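Local coordinates for protein chitinase (Chromobacterium violaceum, PDB 4TXG) that probably binds chitin and hydrolyses its O-glycosidic bonds, as a family GH18 glycoside hydrolase involved in polysaccharide degradation, at residues Ala189-Asp194 and Leu199-Thr204; Gly245-Ile250 and Tyr363-Ala368. All coordinates share one frame; numbering follows the deposited sequence.

Contact 1 (Ala189-Asp194 and Leu199-Thr204); sequences AFAHVD and LSVNET
Ser200 OG accepts a bond from Asn202 N (3.0 Å) and is tied to Asp194 OD2 by a water 2.7 Å from OG, so one hydroxyl both bends its own segment and joins it to the other. A second water lies within bonding distance of both Asp194 OD2 and Leu199 O, though it may not donate to both at once; the other carboxylate oxygen, OD1, receives Ser196 N and Lys198 N inside the turn. Between the backbones, His192 and Ser200 form an antiparallel hydrogen-bonded pair: His192 N reaches Ser200 O at 2.9 Å in the plane of that carbonyl, and Ser200 N returns a bond to His192 O.

The imidazole, its CG swung between backbone N and carbonyl carbon (chi1 61°), folds across the partner strand. Ser200 O lies 3.3 Å above the ring plane, displaced to the rim, while Ser200 CB makes a CH-pi contact over a face. Asn202 ND2 comes to the ring edge at CE1, with amide and ring planes 41° apart. On the apolar side, Ala191 CB meets Val201 CG1 at 3.6 Å and Leu199 CD2 at 3.7 Å.

Val201 N is held by Glu203 OE1, and Ser200 OG with Asn202 N makes an ST turn, which ends the short return strand of a beta hairpin built on barrel strand 185-193.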
ATOM      1  N   ALA A 189      -7.666 -10.316  -6.537  1.00  7.38           N
ATOM      2  CA  ALA A 189      -6.352 -10.899  -6.240  1.00  7.06           C
ATOM      3  C   ALA A 189      -6.301 -12.378  -6.607  1.00  9.89           C
ATOM      4  O   ALA A 189      -7.136 -13.139  -6.121  1.00  9.16           O
ATOM      5  CB  ALA A 189      -6.040 -10.720  -4.742  1.00  7.03           C
ATOM      6  N   PHE A 190      -5.354 -12.835  -7.436  1.00 10.22           N
ATOM      7  CA  PHE A 190      -4.299 -12.052  -8.093  1.00  6.68           C
ATOM      8  C   PHE A 190      -4.125 -12.451  -9.548  1.00 10.27           C
ATOM      9  O   PHE A 190      -4.246 -13.633  -9.890  1.00  9.45           O
ATOM     10  CB  PHE A 190      -2.933 -12.273  -7.432  1.00  7.09           C
ATOM     11  CG  PHE A 190      -2.738 -11.545  -6.142  1.00  7.18           C
ATOM     12  CD1 PHE A 190      -2.616 -10.167  -6.127  1.00  8.43           C
ATOM     13  CD2 PHE A 190      -2.618 -12.248  -4.957  1.00  8.09           C
ATOM     14  CE1 PHE A 190      -2.409  -9.503  -4.930  1.00  8.49           C
ATOM     15  CE2 PHE A 190      -2.413 -11.593  -3.759  1.00  8.89           C
ATOM     16  CZ  PHE A 190      -2.309 -10.218  -3.755  1.00 10.70           C
ATOM     17  N   ALA A 191      -3.777 -11.482 -10.391  1.00  8.51           N
ATOM     18  CA  ALA A 191      -3.120 -11.794 -11.654  1.00  9.45           C
ATOM     19  C   ALA A 191      -1.610 -11.899 -11.407  1.00  9.66           C
ATOM     20  O   ALA A 191      -1.113 -11.496 -10.352  1.00  7.98           O
ATOM     21  CB  ALA A 191      -3.425 -10.734 -12.715  1.00  6.13           C
ATOM     22  N   HIS A 192      -0.884 -12.453 -12.370  1.00  8.58           N
ATOM     23  CA  HIS A 192       0.566 -12.529 -12.268  1.00  8.73           C
ATOM     24  C   HIS A 192       1.180 -12.108 -13.592  1.00 10.12           C
ATOM     25  O   HIS A 192       0.469 -11.885 -14.569  1.00  8.14           O
ATOM     26  CB  HIS A 192       1.021 -13.944 -11.898  1.00  8.38           C
ATOM     27  CG  HIS A 192       0.642 -14.981 -12.908  1.00 10.67           C
ATOM     28  ND1 HIS A 192      -0.529 -15.704 -12.831  1.00 12.50           N
ATOM     29  CD2 HIS A 192       1.287 -15.424 -14.018  1.00 10.05           C
ATOM     30  CE1 HIS A 192      -0.597 -16.540 -13.855  1.00 13.25           C
ATOM     31  NE2 HIS A 192       0.497 -16.394 -14.583  1.00 13.16           N
ATOM     32  N   VAL A 193       2.501 -11.979 -13.602  1.00  9.62           N
ATOM     33  CA  VAL A 193       3.253 -11.727 -14.822  1.00  8.08           C
ATOM     34  C   VAL A 193       3.700 -13.064 -15.387  1.00 12.67           C
ATOM     35  O   VAL A 193       4.444 -13.795 -14.726  1.00 13.67           O
ATOM     36  CB  VAL A 193       4.473 -10.840 -14.546  1.00  8.39           C
ATOM     37  CG1 VAL A 193       5.279 -10.622 -15.834  1.00 10.21           C
ATOM     38  CG2 VAL A 193       4.023  -9.524 -13.942  1.00  9.94           C
ATOM     39  N   ASP A 194       3.244 -13.416 -16.585  1.00  9.85           N
ATOM     40  CA  ASP A 194       3.528 -14.762 -17.066  1.00 11.72           C
ATOM     41  C   ASP A 194       4.874 -14.814 -17.796  1.00 14.66           C
ATOM     42  O   ASP A 194       5.610 -13.831 -17.829  1.00 13.77           O
ATOM     43  CB  ASP A 194       2.376 -15.315 -17.939  1.00 13.55           C
ATOM     44  CG  ASP A 194       2.238 -14.646 -19.307  1.00 15.38           C
ATOM     45  OD1 ASP A 194       3.164 -13.977 -19.806  1.00 13.19           O
ATOM     46  OD2 ASP A 194       1.165 -14.839 -19.920  1.00 17.64           O
ATOM     47  N   LEU A 199       0.282  -9.779 -18.411  1.00  9.60           N
ATOM     48  CA  LEU A 199      -0.654  -9.907 -17.304  1.00 10.01           C
ATOM     49  C   LEU A 199      -1.525 -11.158 -17.527  1.00 13.04           C
ATOM     50  O   LEU A 199      -2.093 -11.333 -18.599  1.00 13.71           O
ATOM     51  CB  LEU A 199      -1.497  -8.626 -17.213  1.00 10.96           C
ATOM     52  CG  LEU A 199      -2.384  -8.397 -15.985  1.00 13.08           C
ATOM     53  CD1 LEU A 199      -2.699  -6.919 -15.867  1.00 14.54           C
ATOM     54  CD2 LEU A 199      -3.671  -9.210 -16.084  1.00 13.62           C
ATOM     55  N   SER A 200      -1.638 -12.027 -16.522  1.00 10.58           N
ATOM     56  CA  SER A 200      -2.377 -13.280 -16.715  1.00  9.16           C
ATOM     57  C   SER A 200      -3.141 -13.729 -15.478  1.00  8.49           C
ATOM     58  O   SER A 200      -2.661 -13.573 -14.362  1.00  9.62           O
ATOM     59  CB  SER A 200      -1.415 -14.402 -17.138  1.00 12.94           C
ATOM     60  OG  SER A 200      -2.099 -15.646 -17.283  1.00 14.40           O
ATOM     61  N   VAL A 201      -4.323 -14.301 -15.690  1.00  9.80           N
ATOM     62  CA  VAL A 201      -5.018 -15.030 -14.632  1.00 11.23           C
ATOM     63  C   VAL A 201      -5.274 -16.465 -15.101  1.00 10.40           C
ATOM     64  O   VAL A 201      -6.193 -17.125 -14.615  1.00 14.54           O
ATOM     65  CB  VAL A 201      -6.372 -14.360 -14.236  1.00 11.39           C
ATOM     66  CG1 VAL A 201      -6.138 -13.017 -13.510  1.00 14.11           C
ATOM     67  CG2 VAL A 201      -7.270 -14.176 -15.453  1.00 10.94           C
ATOM     68  N   ASN A 202      -4.455 -16.940 -16.043  1.00  8.53           N
ATOM     69  CA  ASN A 202      -4.654 -18.254 -16.654  1.00 11.74           C
ATOM     70  C   ASN A 202      -6.068 -18.393 -17.197  1.00 12.23           C
ATOM     71  O   ASN A 202      -6.715 -19.423 -17.005  1.00 11.48           O
ATOM     72  CB  ASN A 202      -4.384 -19.387 -15.659  1.00 12.75           C
ATOM     73  CG  ASN A 202      -2.912 -19.652 -15.477  1.00 17.21           C
ATOM     74  OD1 ASN A 202      -2.279 -20.299 -16.315  1.00 21.54           O
ATOM     75  ND2 ASN A 202      -2.359 -19.156 -14.388  1.00 12.65           N
ATOM     76  N   GLU A 203      -6.540 -17.329 -17.843  1.00 12.65           N
ATOM     77  CA  GLU A 203      -7.888 -17.290 -18.395  1.00 17.34           C
ATOM     78  C   GLU A 203      -8.180 -18.433 -19.377  1.00 18.49           C
ATOM     79  O   GLU A 203      -9.337 -18.791 -19.575  1.00 19.90           O
ATOM     80  CB  GLU A 203      -8.128 -15.936 -19.075  1.00 22.80           C
ATOM     81  CG  GLU A 203      -6.990 -15.464 -19.988  1.00 30.05           C
ATOM     82  CD  GLU A 203      -6.061 -14.424 -19.329  1.00 29.71           C
ATOM     83  OE1 GLU A 203      -5.362 -14.753 -18.341  1.00 14.91           O
ATOM     84  OE2 GLU A 203      -6.022 -13.269 -19.817  1.00 33.59           O
ATOM     85  N   THR A 204      -7.145 -19.015 -19.982  1.00 18.54           N
ATOM     86  CA  THR A 204      -7.351 -20.099 -20.937  1.00 17.82           C
ATOM     87  C   THR A 204      -7.296 -21.493 -20.306  1.00 17.33           C
ATOM     88  O   THR A 204      -7.531 -22.495 -20.983  1.00 22.24           O
ATOM     89  CB  THR A 204      -6.312 -20.052 -22.078  1.00 24.92           C
ATOM     90  OG1 THR A 204      -5.004 -20.285 -21.542  1.00 27.82           O
ATOM     91  CG2 THR A 204      -6.351 -18.704 -22.778  1.00 24.16           C
TER
HETATM   92  O   HOH W   1      -0.364 -17.079 -18.747  1.00 22.77           O
HETATM   93  O   HOH W   2      -1.383 -13.586 -20.712  1.00 26.87           O

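Contact 2 (Gly245-Ile250 and Tyr363-Ala368)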
ATOM      1  N   GLY A 245     -21.249   2.756  -9.942  1.00 11.96           N
ATOM      2  CA  GLY A 245     -20.212   3.631  -9.441  1.00 13.30           C
ATOM      3  C   GLY A 245     -19.040   2.864  -8.875  1.00 15.75           C
ATOM      4  O   GLY A 245     -17.941   3.411  -8.752  1.00 12.90           O
ATOM      5  N   VAL A 246     -19.261   1.596  -8.541  1.00 10.98           N
ATOM      6  CA  VAL A 246     -18.213   0.788  -7.923  1.00 10.44           C
ATOM      7  C   VAL A 246     -17.174   0.389  -8.967  1.00 11.98           C
ATOM      8  O   VAL A 246     -17.525  -0.111 -10.035  1.00 12.36           O
ATOM      9  CB  VAL A 246     -18.798  -0.468  -7.243  1.00 10.38           C
ATOM     10  CG1 VAL A 246     -17.676  -1.366  -6.712  1.00 11.13           C
ATOM     11  CG2 VAL A 246     -19.736  -0.058  -6.119  1.00 11.16           C
ATOM     12  N   LYS A 247     -15.900   0.620  -8.656  1.00  9.48           N
ATOM     13  CA  LYS A 247     -14.809   0.286  -9.574  1.00 10.13           C
ATOM     14  C   LYS A 247     -14.262  -1.115  -9.315  1.00  8.82           C
ATOM     15  O   LYS A 247     -14.211  -1.557  -8.170  1.00 11.13           O
ATOM     16  CB  LYS A 247     -13.671   1.307  -9.438  1.00 10.65           C
ATOM     17  CG  LYS A 247     -14.105   2.751  -9.658  1.00  9.59           C
ATOM     18  CD  LYS A 247     -14.454   2.974 -11.135  1.00 15.21           C
ATOM     19  CE  LYS A 247     -15.342   4.194 -11.329  1.00 22.98           C
ATOM     20  NZ  LYS A 247     -14.774   5.380 -10.662  1.00 34.08           N
ATOM     21  N   THR A 248     -13.848  -1.813 -10.371  1.00  9.08           N
ATOM     22  CA  THR A 248     -13.050  -3.023 -10.174  1.00  9.36           C
ATOM     23  C   THR A 248     -11.659  -2.856 -10.778  1.00  8.55           C
ATOM     24  O   THR A 248     -11.493  -2.271 -11.854  1.00  9.33           O
ATOM     25  CB  THR A 248     -13.728  -4.278 -10.770  1.00  8.20           C
ATOM     26  OG1 THR A 248     -14.010  -4.078 -12.162  1.00  9.82           O
ATOM     27  CG2 THR A 248     -15.021  -4.575 -10.023  1.00  8.91           C
ATOM     28  N   LEU A 249     -10.655  -3.348 -10.057  1.00  6.99           N
ATOM     29  CA  LEU A 249      -9.280  -3.295 -10.528  1.00  6.70           C
ATOM     30  C   LEU A 249      -8.656  -4.679 -10.430  1.00  7.96           C
ATOM     31  O   LEU A 249      -8.968  -5.446  -9.516  1.00  8.94           O
ATOM     32  CB  LEU A 249      -8.450  -2.283  -9.723  1.00  7.59           C
ATOM     33  CG  LEU A 249      -8.869  -0.812  -9.897  1.00 10.15           C
ATOM     34  CD1 LEU A 249      -9.876  -0.412  -8.828  1.00 15.43           C
ATOM     35  CD2 LEU A 249      -7.661   0.107  -9.868  1.00 11.85           C
ATOM     36  N   ILE A 250      -7.788  -5.000 -11.379  1.00  8.55           N
ATOM     37  CA  ILE A 250      -7.071  -6.270 -11.332  1.00  9.03           C
ATOM     38  C   ILE A 250      -5.739  -6.071 -10.594  1.00 10.33           C
ATOM     39  O   ILE A 250      -4.912  -5.237 -10.984  1.00  8.93           O
ATOM     40  CB  ILE A 250      -6.871  -6.852 -12.766  1.00  7.49           C
ATOM     41  CG1 ILE A 250      -6.120  -8.190 -12.712  1.00  7.04           C
ATOM     42  CG2 ILE A 250      -6.188  -5.837 -13.717  1.00  8.01           C
ATOM     43  CD1 ILE A 250      -6.872  -9.291 -11.928  1.00  7.22           C
ATOM     44  N   TYR A 363     -12.104   6.271 -18.473  1.00 13.51           N
ATOM     45  CA  TYR A 363     -10.826   6.396 -17.781  1.00 10.77           C
ATOM     46  C   TYR A 363     -10.351   5.082 -17.162  1.00 13.32           C
ATOM     47  O   TYR A 363     -11.164   4.289 -16.669  1.00 14.86           O
ATOM     48  CB  TYR A 363     -10.947   7.479 -16.703  1.00  9.66           C
ATOM     49  CG  TYR A 363      -9.638   7.801 -16.059  1.00 12.38           C
ATOM     50  CD1 TYR A 363      -8.687   8.550 -16.735  1.00 11.95           C
ATOM     51  CD2 TYR A 363      -9.334   7.336 -14.789  1.00  9.96           C
ATOM     52  CE1 TYR A 363      -7.477   8.842 -16.159  1.00 13.74           C
ATOM     53  CE2 TYR A 363      -8.120   7.620 -14.204  1.00  8.44           C
ATOM     54  CZ  TYR A 363      -7.202   8.380 -14.893  1.00  9.50           C
ATOM     55  OH  TYR A 363      -5.985   8.679 -14.336  1.00  8.56           O
ATOM     56  N   TYR A 364      -9.036   4.854 -17.180  1.00  9.56           N
ATOM     57  CA  TYR A 364      -8.441   3.682 -16.530  1.00  9.42           C
ATOM     58  C   TYR A 364      -7.481   4.111 -15.427  1.00  8.28           C
ATOM     59  O   TYR A 364      -6.552   4.876 -15.669  1.00 11.21           O
ATOM     60  CB  TYR A 364      -7.695   2.794 -17.538  1.00  8.75           C
ATOM     61  CG  TYR A 364      -8.568   2.280 -18.665  1.00  9.55           C
ATOM     62  CD1 TYR A 364      -9.556   1.329 -18.424  1.00 10.93           C
ATOM     63  CD2 TYR A 364      -8.406   2.745 -19.964  1.00 11.23           C
ATOM     64  CE1 TYR A 364     -10.363   0.854 -19.452  1.00 13.56           C
ATOM     65  CE2 TYR A 364      -9.212   2.281 -21.005  1.00 12.03           C
ATOM     66  CZ  TYR A 364     -10.187   1.337 -20.741  1.00 13.61           C
ATOM     67  OH  TYR A 364     -10.987   0.870 -21.767  1.00 15.41           O
ATOM     68  N   GLN A 365      -7.713   3.611 -14.221  1.00  8.08           N
ATOM     69  CA  GLN A 365      -6.879   3.965 -13.077  1.00  7.70           C
ATOM     70  C   GLN A 365      -5.661   3.047 -12.950  1.00 11.20           C
ATOM     71  O   GLN A 365      -5.722   1.865 -13.281  1.00 10.19           O
ATOM     72  CB  GLN A 365      -7.706   3.930 -11.778  1.00 11.84           C
ATOM     73  CG  GLN A 365      -8.666   5.122 -11.613  1.00 12.72           C
ATOM     74  CD  GLN A 365      -9.437   5.094 -10.295  1.00 20.43           C
ATOM     75  OE1 GLN A 365     -10.028   4.075  -9.936  1.00 20.82           O
ATOM     76  NE2 GLN A 365      -9.432   6.216  -9.569  1.00 15.17           N
ATOM     77  N   ILE A 366      -4.550   3.606 -12.483  1.00  7.73           N
ATOM     78  CA  ILE A 366      -3.429   2.783 -12.022  1.00  6.90           C
ATOM     79  C   ILE A 366      -3.248   2.997 -10.541  1.00  6.64           C
ATOM     80  O   ILE A 366      -3.079   4.133 -10.085  1.00  8.73           O
ATOM     81  CB  ILE A 366      -2.114   3.128 -12.717  1.00 11.28           C
ATOM     82  CG1 ILE A 366      -2.292   3.099 -14.220  1.00 15.43           C
ATOM     83  CG2 ILE A 366      -1.008   2.150 -12.278  1.00 12.58           C
ATOM     84  CD1 ILE A 366      -1.033   3.421 -14.949  1.00 17.10           C
ATOM     85  N   THR A 367      -3.298   1.913  -9.780  1.00  6.53           N
ATOM     86  CA  THR A 367      -3.025   2.011  -8.362  1.00  7.34           C
ATOM     87  C   THR A 367      -1.889   1.054  -8.008  1.00  6.14           C
ATOM     88  O   THR A 367      -1.445   0.260  -8.837  1.00  6.68           O
ATOM     89  CB  THR A 367      -4.289   1.710  -7.528  1.00  7.58           C
ATOM     90  OG1 THR A 367      -4.664   0.333  -7.665  1.00  9.81           O
ATOM     91  CG2 THR A 367      -5.452   2.586  -8.010  1.00  9.93           C
ATOM     92  N   ALA A 368      -1.401   1.151  -6.778  1.00  7.97           N
ATOM     93  CA  ALA A 368      -0.386   0.220  -6.325  1.00  5.94           C
ATOM     94  C   ALA A 368      -0.569  -0.081  -4.859  1.00  7.23           C
ATOM     95  O   ALA A 368      -0.932   0.790  -4.077  1.00  7.07           O
ATOM     96  CB  ALA A 368       1.024   0.780  -6.584  1.00  6.12           C
TER
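Strands 247-250 and 365-368 run in broadly the same direction, their axes 61° apart and 8.6 Å from each other at closest, a spacing too wide for direct sheet pairing; strand 308-312 lies between them and pairs in parallel with both. Contact across this gap therefore depends on the side chains of Lys247, Leu249, Gln365 and Thr367, which leave their strands toward one another.

Leu249 and Thr367 meet tip to tip. Leu249 holds CG anti to its carbonyl carbon (chi1 -66°), and the CD2 branch does the touching, 3.7 Å from Thr367 OG1 and 3.8 Å from Thr367 CG2, so that a single methyl meets both branches of the threonine. The hydroxyl has a polar partner of its own: Thr367 OG1 is hydrogen-bonded to Asp310 OD1 on the intervening strand, which carries aspartates of the acidic DxxDxDxE signature of GH18 enzymes. Leu249 CD2 also approaches the aliphatic base of Gln365 at CB, but loosely, at 4.3 Å. Further back, Lys247 CG comes equally loosely to Gln365 OE1, while the amide nitrogen of Gln365 bonds to Tyr140 OH.

These four residues form part of the inward-facing lining of the TIM barrel. The alternate residues of the same strands face the surrounding helices: Ile250 packs on Phe300 and Leu301 of helix 287-304, and Ile366 rests on Leu349 and Leu353 of helix 338-360. Tyr364, just before its strand, spans both, touching Leu301 of the former and Ala357 of the latter.

Followed from the N terminus, the chain illustrates how a barrel combines local and distant closures. Contact 1 comes first, closing a hairpin of four intervening residues at the end of strand 185-193. Contact 2 opens only afterwards and spans 112 residues, a course that includes helices 287-304 and 338-360 as well as strand 308-312. The two are thus in series, neither nested nor crossed. In space they meet through neighbouring strands 185-193 and 247-253: Ile250 CG1 lies 3.7 Å from Ala191 CB, although the centres of the contacts are about 17 Å apart. Ile250 joins the hairpin to the layer between barrel and helices, while the neighbouring Leu249 of the same strand faces inward into contact 2.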